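Local coordinates for 2-dehydropantoate 2-reductase (Porphyromonas gingivalis, PDB 2QYT), which probably catalyses the NADPH-dependent reduction of 2-dehydropantoate (ketopantoate) to (R)-pantoate, a step in the biosynthesis of pantothenate, at residues Ile9-Gly20 and Thr83-Tyr94; Lys112-Ala123 and Leu130-Val140. All coordinates share one frame; numbering follows the deposited sequence.

Contact 1: residues Ile9-Gly20 and Thr83-Tyr94; sequences IKIAVFGLGGVG and TVDYILFCTKDY. With EDO (1,2-ethanediol), chain G; SO4 (sulfate ion), chain E; SO4 (sulfate ion), chain C; SO4 (sulfate ion), chain B.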
# COMPACT_ATOMS: atom_id res chain seq x y z
N ILE A 9 10.35 1.30 -20.75
CA ILE A 9 9.46 1.76 -19.70
C ILE A 9 10.30 1.90 -18.43
O ILE A 9 11.21 1.13 -18.19
CB ILE A 9 8.28 0.78 -19.50
CG1 ILE A 9 7.47 0.71 -20.80
CG2 ILE A 9 7.38 1.24 -18.38
CD1 ILE A 9 6.65 -0.59 -20.89
N LYS A 10 10.02 2.92 -17.64
CA LYS A 10 10.85 3.31 -16.51
C LYS A 10 9.94 3.32 -15.29
O LYS A 10 8.93 4.07 -15.27
CB LYS A 10 11.42 4.72 -16.77
CG LYS A 10 12.37 4.78 -17.99
CD LYS A 10 12.80 6.23 -18.21
CE LYS A 10 13.49 6.43 -19.56
NZ LYS A 10 14.23 7.78 -19.63
N ILE A 11 10.28 2.49 -14.28
CA ILE A 11 9.57 2.44 -13.02
C ILE A 11 10.52 2.78 -11.87
O ILE A 11 11.62 2.23 -11.80
CB ILE A 11 9.02 0.98 -12.75
CG1 ILE A 11 8.12 0.52 -13.89
CG2 ILE A 11 8.22 0.91 -11.43
CD1 ILE A 11 7.08 -0.52 -13.45
N ALA A 12 10.09 3.63 -10.95
CA ALA A 12 10.84 3.88 -9.73
C ALA A 12 10.09 3.37 -8.50
O ALA A 12 8.85 3.43 -8.43
CB ALA A 12 11.11 5.32 -9.60
N VAL A 13 10.85 2.88 -7.52
CA VAL A 13 10.28 2.47 -6.26
C VAL A 13 10.83 3.39 -5.19
O VAL A 13 12.02 3.38 -4.94
CB VAL A 13 10.55 0.96 -5.93
CG1 VAL A 13 9.73 0.54 -4.71
CG2 VAL A 13 10.12 0.12 -7.08
N PHE A 14 9.93 4.14 -4.55
CA PHE A 14 10.28 5.10 -3.52
C PHE A 14 9.96 4.48 -2.15
O PHE A 14 8.81 4.41 -1.75
CB PHE A 14 9.49 6.40 -3.73
CG PHE A 14 9.90 7.54 -2.81
CD1 PHE A 14 11.11 8.19 -2.98
CD2 PHE A 14 9.06 7.95 -1.78
CE1 PHE A 14 11.50 9.23 -2.17
CE2 PHE A 14 9.45 8.98 -0.93
CZ PHE A 14 10.67 9.63 -1.13
N GLY A 15 11.01 4.05 -1.44
CA GLY A 15 10.90 3.40 -0.14
C GLY A 15 11.10 1.93 -0.43
O GLY A 15 10.34 1.36 -1.20
N LEU A 16 12.16 1.33 0.09
CA LEU A 16 12.42 -0.10 -0.15
C LEU A 16 12.25 -0.96 1.12
O LEU A 16 13.13 -1.73 1.45
CB LEU A 16 13.83 -0.38 -0.71
CG LEU A 16 14.24 -0.43 -2.18
CD1 LEU A 16 15.62 -1.09 -2.27
CD2 LEU A 16 13.27 -1.05 -3.20
N GLY A 17 11.11 -0.86 1.79
CA GLY A 17 10.86 -1.74 2.92
C GLY A 17 10.23 -3.01 2.35
O GLY A 17 10.45 -3.34 1.15
N GLY A 18 9.43 -3.71 3.15
CA GLY A 18 8.87 -4.97 2.70
C GLY A 18 8.11 -4.87 1.39
O GLY A 18 8.31 -5.67 0.47
N VAL A 19 7.27 -3.85 1.28
CA VAL A 19 6.37 -3.70 0.12
C VAL A 19 7.17 -3.18 -1.10
O VAL A 19 7.18 -3.80 -2.16
CB VAL A 19 5.16 -2.79 0.47
CG1 VAL A 19 4.38 -2.37 -0.84
CG2 VAL A 19 4.25 -3.47 1.55
N GLY A 20 7.87 -2.07 -0.95
CA GLY A 20 8.65 -1.56 -2.10
C GLY A 20 9.78 -2.48 -2.48
O GLY A 20 10.10 -2.63 -3.66
N THR A 83 12.96 11.64 -14.69
CA THR A 83 11.54 11.34 -14.82
C THR A 83 11.33 9.86 -15.21
O THR A 83 12.18 9.27 -15.90
CB THR A 83 10.89 12.24 -15.87
OG1 THR A 83 11.51 11.93 -17.10
CG2 THR A 83 11.13 13.76 -15.55
N VAL A 84 10.21 9.28 -14.78
CA VAL A 84 9.91 7.87 -15.05
C VAL A 84 8.44 7.72 -15.50
O VAL A 84 7.66 8.69 -15.48
CB VAL A 84 10.16 6.95 -13.79
CG1 VAL A 84 11.64 6.99 -13.34
CG2 VAL A 84 9.30 7.38 -12.65
N ASP A 85 8.06 6.51 -15.87
CA ASP A 85 6.65 6.27 -16.23
C ASP A 85 5.72 5.98 -15.02
O ASP A 85 4.57 6.39 -15.03
CB ASP A 85 6.58 5.20 -17.33
CG ASP A 85 7.37 5.63 -18.55
OD1 ASP A 85 6.99 6.63 -19.13
OD2 ASP A 85 8.40 5.03 -18.90
N TYR A 86 6.26 5.29 -14.02
CA TYR A 86 5.51 4.83 -12.83
C TYR A 86 6.38 5.03 -11.62
O TYR A 86 7.55 4.69 -11.65
CB TYR A 86 5.10 3.36 -12.94
CG TYR A 86 4.34 3.06 -14.24
CD1 TYR A 86 4.98 2.44 -15.34
CD2 TYR A 86 2.98 3.41 -14.37
CE1 TYR A 86 4.25 2.17 -16.54
CE2 TYR A 86 2.26 3.15 -15.59
CZ TYR A 86 2.89 2.53 -16.63
OH TYR A 86 2.15 2.27 -17.76
N ILE A 87 5.82 5.68 -10.62
CA ILE A 87 6.39 5.70 -9.31
C ILE A 87 5.49 4.87 -8.39
O ILE A 87 4.30 5.16 -8.21
CB ILE A 87 6.52 7.12 -8.74
CG1 ILE A 87 7.43 7.96 -9.64
CG2 ILE A 87 7.00 7.08 -7.25
CD1 ILE A 87 7.33 9.50 -9.37
N LEU A 88 6.10 3.85 -7.78
CA LEU A 88 5.48 3.07 -6.70
C LEU A 88 5.93 3.72 -5.39
O LEU A 88 7.14 3.75 -5.08
CB LEU A 88 6.00 1.62 -6.79
CG LEU A 88 5.19 0.57 -7.53
CD1 LEU A 88 4.54 1.03 -8.79
CD2 LEU A 88 5.99 -0.77 -7.70
N PHE A 89 4.98 4.31 -4.68
CA PHE A 89 5.26 5.15 -3.53
C PHE A 89 5.02 4.24 -2.32
O PHE A 89 3.90 3.86 -2.05
CB PHE A 89 4.34 6.39 -3.55
CG PHE A 89 4.64 7.40 -2.47
CD1 PHE A 89 5.60 8.39 -2.68
CD2 PHE A 89 3.97 7.36 -1.24
CE1 PHE A 89 5.89 9.34 -1.69
CE2 PHE A 89 4.25 8.31 -0.21
CZ PHE A 89 5.21 9.31 -0.46
N CYS A 90 6.10 3.89 -1.63
CA CYS A 90 6.12 2.82 -0.63
C CYS A 90 6.83 3.24 0.66
O CYS A 90 7.36 2.40 1.38
CB CYS A 90 6.79 1.57 -1.22
SG CYS A 90 5.99 0.99 -2.77
N THR A 91 6.84 4.52 0.97
CA THR A 91 7.47 4.93 2.23
C THR A 91 6.39 5.24 3.27
O THR A 91 5.36 5.80 2.94
CB THR A 91 8.40 6.16 2.04
OG1 THR A 91 8.91 6.53 3.33
CG2 THR A 91 7.64 7.32 1.53
N LYS A 92 6.61 4.89 4.52
CA LYS A 92 5.74 5.41 5.58
C LYS A 92 6.37 6.59 6.31
O LYS A 92 5.80 7.11 7.28
CB LYS A 92 5.31 4.31 6.57
CG LYS A 92 6.43 3.56 7.30
CD LYS A 92 5.91 2.79 8.57
CE LYS A 92 5.23 1.43 8.24
NZ LYS A 92 6.09 0.16 8.37
N ASP A 93 7.54 7.00 5.82
CA ASP A 93 8.45 7.88 6.58
C ASP A 93 8.12 9.37 6.47
O ASP A 93 8.32 10.11 7.43
CB ASP A 93 9.95 7.59 6.28
CG ASP A 93 10.42 6.22 6.84
OD1 ASP A 93 11.36 5.60 6.26
OD2 ASP A 93 9.85 5.75 7.85
N TYR A 94 7.60 9.84 5.33
CA TYR A 94 7.32 11.29 5.22
C TYR A 94 5.83 11.67 5.38
O TYR A 94 4.94 10.92 4.95
CB TYR A 94 7.86 11.84 3.89
CG TYR A 94 9.27 11.39 3.54
CD1 TYR A 94 10.37 11.83 4.29
CD2 TYR A 94 9.50 10.54 2.45
CE1 TYR A 94 11.69 11.44 3.97
CE2 TYR A 94 10.81 10.12 2.13
CZ TYR A 94 11.90 10.58 2.88
OH TYR A 94 13.18 10.18 2.56
C1 EDO G . 7.12 -0.58 2.05
O1 EDO G . 8.32 -0.29 1.33
C2 EDO G . 7.41 -1.06 3.48
O2 EDO G . 6.42 -2.03 3.80
S SO4 E . 10.22 2.38 4.16
O1 SO4 E . 11.47 1.77 4.57
O2 SO4 E . 9.10 1.83 4.94
O3 SO4 E . 10.37 3.83 4.33
O4 SO4 E . 9.95 2.11 2.75
S SO4 C . 14.63 2.67 2.71
O1 SO4 C . 14.31 1.84 1.57
O2 SO4 C . 14.10 1.97 3.88
O3 SO4 C . 16.07 2.85 2.88
O4 SO4 C . 13.93 3.96 2.52
S SO4 B . 8.82 -2.70 6.65
O1 SO4 B . 7.95 -3.43 5.75
O2 SO4 B . 8.31 -3.01 8.00
O3 SO4 B . 10.21 -3.08 6.52
O4 SO4 B . 8.71 -1.28 6.39
O HOH W 1 12.96 9.97 -18.50

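Contact 2: residues Lys112-Ala123 and Leu130-Val140; sequences KILPLLNGADIA and LPDTVVWKGCV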
# COMPACT_ATOMS: atom_id res chain seq x y z
N LYS A 112 2.81 8.29 -13.65
CA LYS A 112 1.68 7.85 -12.79
C LYS A 112 2.26 7.35 -11.47
O LYS A 112 3.26 6.64 -11.45
CB LYS A 112 0.84 6.75 -13.44
CG LYS A 112 0.30 7.09 -14.86
CD LYS A 112 -0.68 8.26 -14.78
CE LYS A 112 -1.29 8.59 -16.11
NZ LYS A 112 -0.31 9.07 -17.05
N ILE A 113 1.65 7.76 -10.37
CA ILE A 113 2.11 7.46 -9.06
C ILE A 113 1.09 6.55 -8.43
O ILE A 113 -0.13 6.83 -8.50
CB ILE A 113 2.28 8.74 -8.21
CG1 ILE A 113 3.21 9.74 -8.91
CG2 ILE A 113 2.83 8.41 -6.85
CD1 ILE A 113 3.18 11.10 -8.31
N LEU A 114 1.60 5.46 -7.84
CA LEU A 114 0.83 4.46 -7.10
C LEU A 114 1.25 4.41 -5.63
O LEU A 114 2.27 3.81 -5.30
CB LEU A 114 1.11 3.07 -7.69
CG LEU A 114 0.00 2.35 -8.46
CD1 LEU A 114 0.36 0.92 -8.85
CD2 LEU A 114 -1.23 2.39 -7.57
N PRO A 115 0.45 5.00 -4.73
CA PRO A 115 0.74 4.79 -3.33
C PRO A 115 0.24 3.40 -2.92
O PRO A 115 -0.93 3.04 -3.16
CB PRO A 115 -0.09 5.90 -2.61
CG PRO A 115 -0.77 6.69 -3.71
CD PRO A 115 -0.76 5.82 -4.92
N LEU A 116 1.12 2.60 -2.34
CA LEU A 116 0.72 1.26 -1.92
C LEU A 116 0.52 1.13 -0.39
O LEU A 116 0.27 0.04 0.13
CB LEU A 116 1.68 0.20 -2.50
CG LEU A 116 1.84 0.26 -4.04
CD1 LEU A 116 2.99 -0.62 -4.50
CD2 LEU A 116 0.49 -0.07 -4.80
N LEU A 117 0.57 2.26 0.29
CA LEU A 117 0.50 2.39 1.76
C LEU A 117 -0.93 2.17 2.28
O LEU A 117 -1.91 2.40 1.56
CB LEU A 117 0.93 3.82 2.20
CG LEU A 117 2.13 4.58 1.57
CD1 LEU A 117 1.89 4.74 0.09
CD2 LEU A 117 2.39 5.96 2.23
N ASN A 118 -1.03 1.77 3.55
CA ASN A 118 -2.32 1.64 4.21
C ASN A 118 -2.88 3.01 4.52
O ASN A 118 -2.14 3.99 4.63
CB ASN A 118 -2.18 0.80 5.46
CG ASN A 118 -2.13 -0.69 5.15
OD1 ASN A 118 -2.93 -1.21 4.34
ND2 ASN A 118 -1.21 -1.39 5.79
N GLY A 119 -4.19 3.11 4.61
CA GLY A 119 -4.84 4.40 4.88
C GLY A 119 -6.06 4.49 4.01
O GLY A 119 -6.13 3.80 2.98
N ALA A 120 -7.02 5.31 4.42
CA ALA A 120 -8.30 5.43 3.74
C ALA A 120 -8.22 6.29 2.48
O ALA A 120 -8.94 6.06 1.51
CB ALA A 120 -9.34 6.00 4.68
N ASP A 121 -7.30 7.24 2.47
CA ASP A 121 -7.37 8.35 1.54
C ASP A 121 -6.01 8.87 1.09
O ASP A 121 -5.87 10.06 0.87
CB ASP A 121 -8.14 9.49 2.23
CG ASP A 121 -7.39 10.05 3.42
OD1 ASP A 121 -6.40 9.43 3.86
OD2 ASP A 121 -7.78 11.12 3.91
N ILE A 122 -5.03 7.97 0.97
CA ILE A 122 -3.68 8.34 0.61
C ILE A 122 -3.64 9.00 -0.78
O ILE A 122 -2.98 10.03 -0.94
CB ILE A 122 -2.69 7.14 0.59
CG1 ILE A 122 -2.67 6.39 1.93
CG2 ILE A 122 -1.28 7.64 0.20
CD1 ILE A 122 -2.17 7.22 3.13
N ALA A 123 -4.38 8.42 -1.74
CA ALA A 123 -4.45 8.96 -3.10
C ALA A 123 -5.08 10.37 -3.13
O ALA A 123 -4.62 11.24 -3.84
CB ALA A 123 -5.22 8.01 -4.00
N LEU A 130 -0.89 17.46 -7.02
CA LEU A 130 -0.63 16.81 -8.31
C LEU A 130 -1.93 16.65 -9.10
O LEU A 130 -2.96 16.50 -8.48
CB LEU A 130 0.02 15.44 -8.10
CG LEU A 130 1.37 15.56 -7.38
CD1 LEU A 130 1.86 14.25 -6.78
CD2 LEU A 130 2.44 16.28 -8.34
N PRO A 131 -1.88 16.66 -10.46
CA PRO A 131 -3.11 16.36 -11.28
C PRO A 131 -3.78 15.06 -10.90
O PRO A 131 -3.08 14.09 -10.50
CB PRO A 131 -2.55 16.28 -12.70
CG PRO A 131 -1.32 17.24 -12.67
CD PRO A 131 -0.70 16.93 -11.31
N ASP A 132 -5.13 14.98 -10.99
CA ASP A 132 -5.86 13.72 -10.56
C ASP A 132 -5.44 12.57 -11.38
O ASP A 132 -5.60 11.41 -11.01
CB ASP A 132 -7.37 13.73 -10.86
CG ASP A 132 -8.06 14.94 -10.38
OD1 ASP A 132 -7.70 16.07 -10.85
OD2 ASP A 132 -8.99 14.71 -9.56
N THR A 133 -5.01 12.93 -12.58
CA THR A 133 -4.71 12.01 -13.62
C THR A 133 -3.37 11.33 -13.30
O THR A 133 -3.14 10.20 -13.72
CB THR A 133 -4.74 12.84 -14.93
OG1 THR A 133 -5.73 12.31 -15.83
CG2 THR A 133 -3.35 13.08 -15.54
N VAL A 134 -2.52 12.00 -12.52
CA VAL A 134 -1.16 11.52 -12.17
C VAL A 134 -1.19 10.46 -11.04
O VAL A 134 -0.41 9.54 -11.01
CB VAL A 134 -0.21 12.72 -11.78
CG1 VAL A 134 1.10 12.23 -11.18
CG2 VAL A 134 0.09 13.62 -12.99
N VAL A 135 -2.13 10.59 -10.11
CA VAL A 135 -2.09 9.74 -8.93
C VAL A 135 -3.17 8.67 -9.07
O VAL A 135 -4.33 8.99 -9.20
CB VAL A 135 -2.25 10.58 -7.61
CG1 VAL A 135 -2.34 9.67 -6.36
CG2 VAL A 135 -1.12 11.64 -7.48
N TRP A 136 -2.77 7.40 -9.10
CA TRP A 136 -3.71 6.29 -9.06
C TRP A 136 -3.85 5.77 -7.62
O TRP A 136 -3.18 6.25 -6.75
CB TRP A 136 -3.23 5.18 -9.99
CG TRP A 136 -3.26 5.51 -11.49
CD1 TRP A 136 -3.93 6.55 -12.12
CD2 TRP A 136 -2.65 4.75 -12.52
NE1 TRP A 136 -3.76 6.46 -13.47
CE2 TRP A 136 -2.96 5.37 -13.75
CE3 TRP A 136 -1.84 3.59 -12.53
CZ2 TRP A 136 -2.48 4.89 -14.98
CZ3 TRP A 136 -1.37 3.12 -13.75
CH2 TRP A 136 -1.69 3.77 -14.96
N LYS A 137 -4.75 4.83 -7.39
CA LYS A 137 -4.98 4.25 -6.08
C LYS A 137 -4.48 2.82 -6.12
O LYS A 137 -4.57 2.17 -7.16
CB LYS A 137 -6.48 4.22 -5.77
CG LYS A 137 -7.08 5.59 -5.84
CD LYS A 137 -8.44 5.66 -5.23
CE LYS A 137 -8.98 7.05 -5.50
NZ LYS A 137 -10.40 7.20 -5.10
N GLY A 138 -3.95 2.35 -5.01
CA GLY A 138 -3.48 0.98 -4.94
C GLY A 138 -3.51 0.45 -3.53
O GLY A 138 -3.58 1.22 -2.57
N CYS A 139 -3.54 -0.88 -3.40
CA CYS A 139 -3.31 -1.52 -2.13
C CYS A 139 -2.79 -2.94 -2.32
O CYS A 139 -3.08 -3.60 -3.33
CB CYS A 139 -4.57 -1.52 -1.27
SG CYS A 139 -5.85 -2.66 -1.84
N VAL A 140 -1.99 -3.41 -1.36
CA VAL A 140 -1.32 -4.72 -1.46
C VAL A 140 -1.72 -5.58 -0.28
O VAL A 140 -2.07 -5.06 0.77
CB VAL A 140 0.22 -4.57 -1.61
CG1 VAL A 140 0.57 -3.79 -2.87
CG2 VAL A 140 0.87 -3.90 -0.39
O HOH W 2 -3.85 4.62 -2.98
O HOH W 3 -1.99 -1.44 1.02

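Contact 1: residues Ile9-Gly20 and Thr83-Tyr94
Val84 lays its CB against Lys10 O and meets Ala12 CB with both methyls. Strands 9-14 and 86-89 are a parallel pair of a Rossmann-type fold. Asp85 OD2 takes Lys10 N at 2.9 Å through the anti lone pair, and Asp85 N gives to Lys10 O. Tyr86 N shares that carbonyl, lying in its plane. The Tyr86 ring receives Ile9 CG2 in plane at its edge, 3.7 Å from CE1; its OH bonds to Asp173 and Arg176. The ladder is then regular, and Phe14 N gives to Leu88 O with an N-H...O angle of 174°. Phe89, like Phe14, has CG anti to the backbone N (chi1 -174°). The rings therefore run side by side, slid apart, with centroids 5.4 Å distant. Cys90 N closes the ladder on Phe14 O, and its SG packs on Gly20 CA at 3.7 Å. Gly15, Gly17 and Gly20 fit the GxGxxG pattern of dinucleotide-binding loops. Amides here bind ligands probably from the crystallisation liquor: Leu16 N and Gly18 N each a sulfate, Gly17 N and Gly20 N an ethanediol. Thr91 OG1 donates to one sulfate and accepts from Asp93 N in an ST turn. Tyr94 completes the aromatic cluster rim to rim, its CE2 3.3 Å from Phe14 CZ.

Contact 2: residues Lys112-Ala123 and Leu130-Val140
Lys112 lies across the indole of Trp136 in a CH-pi contact. Its CB sits 3.9 Å from the centroid of the six-membered ring, only 5° off the normal. CG follows over the same ring, 3.5 Å from CZ2. The chain bends at chi2 (-65°), and CD then runs past NE1 to touch Thr133 O. The ammonium group goes on to a salt bridge with Asp173.

Two backbone hydrogen bonds join the segments. Ile113 N gives to Val134 O at 2.8 Å, and Trp136 N gives to Ile113 O at 2.8 Å. They make a single bridge between Ile113 and Val135. Past it no direct backbone hydrogen bond joins the segments, and waters bridge them. One water accepts from Gly138 N at 3.0 Å and donates weakly to Pro115 O. Another accepts from Val140 N and donates to Leu116 O.

Apolar contacts fill the rest. Ile113 CD1 meets Leu130 CD1 and Val134 CG1, each at 3.7 Å. Leu114 CD2 rests on the backbone of Lys137 and Gly138, where glycine leaves room for it and for Leu116 CD2. Ala123 CB packs on Lys137 CG at 3.6 Å.

The contact joins the edge strand 111-115 of the parallel sheet to the start of strand 137-148 in the mixed sheet. Strand 86-89 flanks 111-115 within its sheet. Helix 172-183 packs on Leu114 and Trp136, strand 158-164 on Leu116 and Val140, and helix 194-215 on Lys137 and Cys139.

Contacts 1 and 2 lie in series along the chain, their centres about 11 Å apart. They share the five-stranded parallel sheet. Strand 9-14 of contact 1 is central in it, strand 86-89 comes next, and strand 111-115 of contact 2 forms the edge. The two contacts meet directly: Ile87 O is 2.7 Å from Leu114 N, and Phe89 N is 2.8 Å from Leu114 O, both probable hydrogen bonds. Leu117 packs on Phe89 and Thr91. Contact 1 thus holds the middle of the sheet and its glycine-rich loop, probably the NADPH-binding side. Contact 2 carries the chain from that sheet's edge into the mixed sheet.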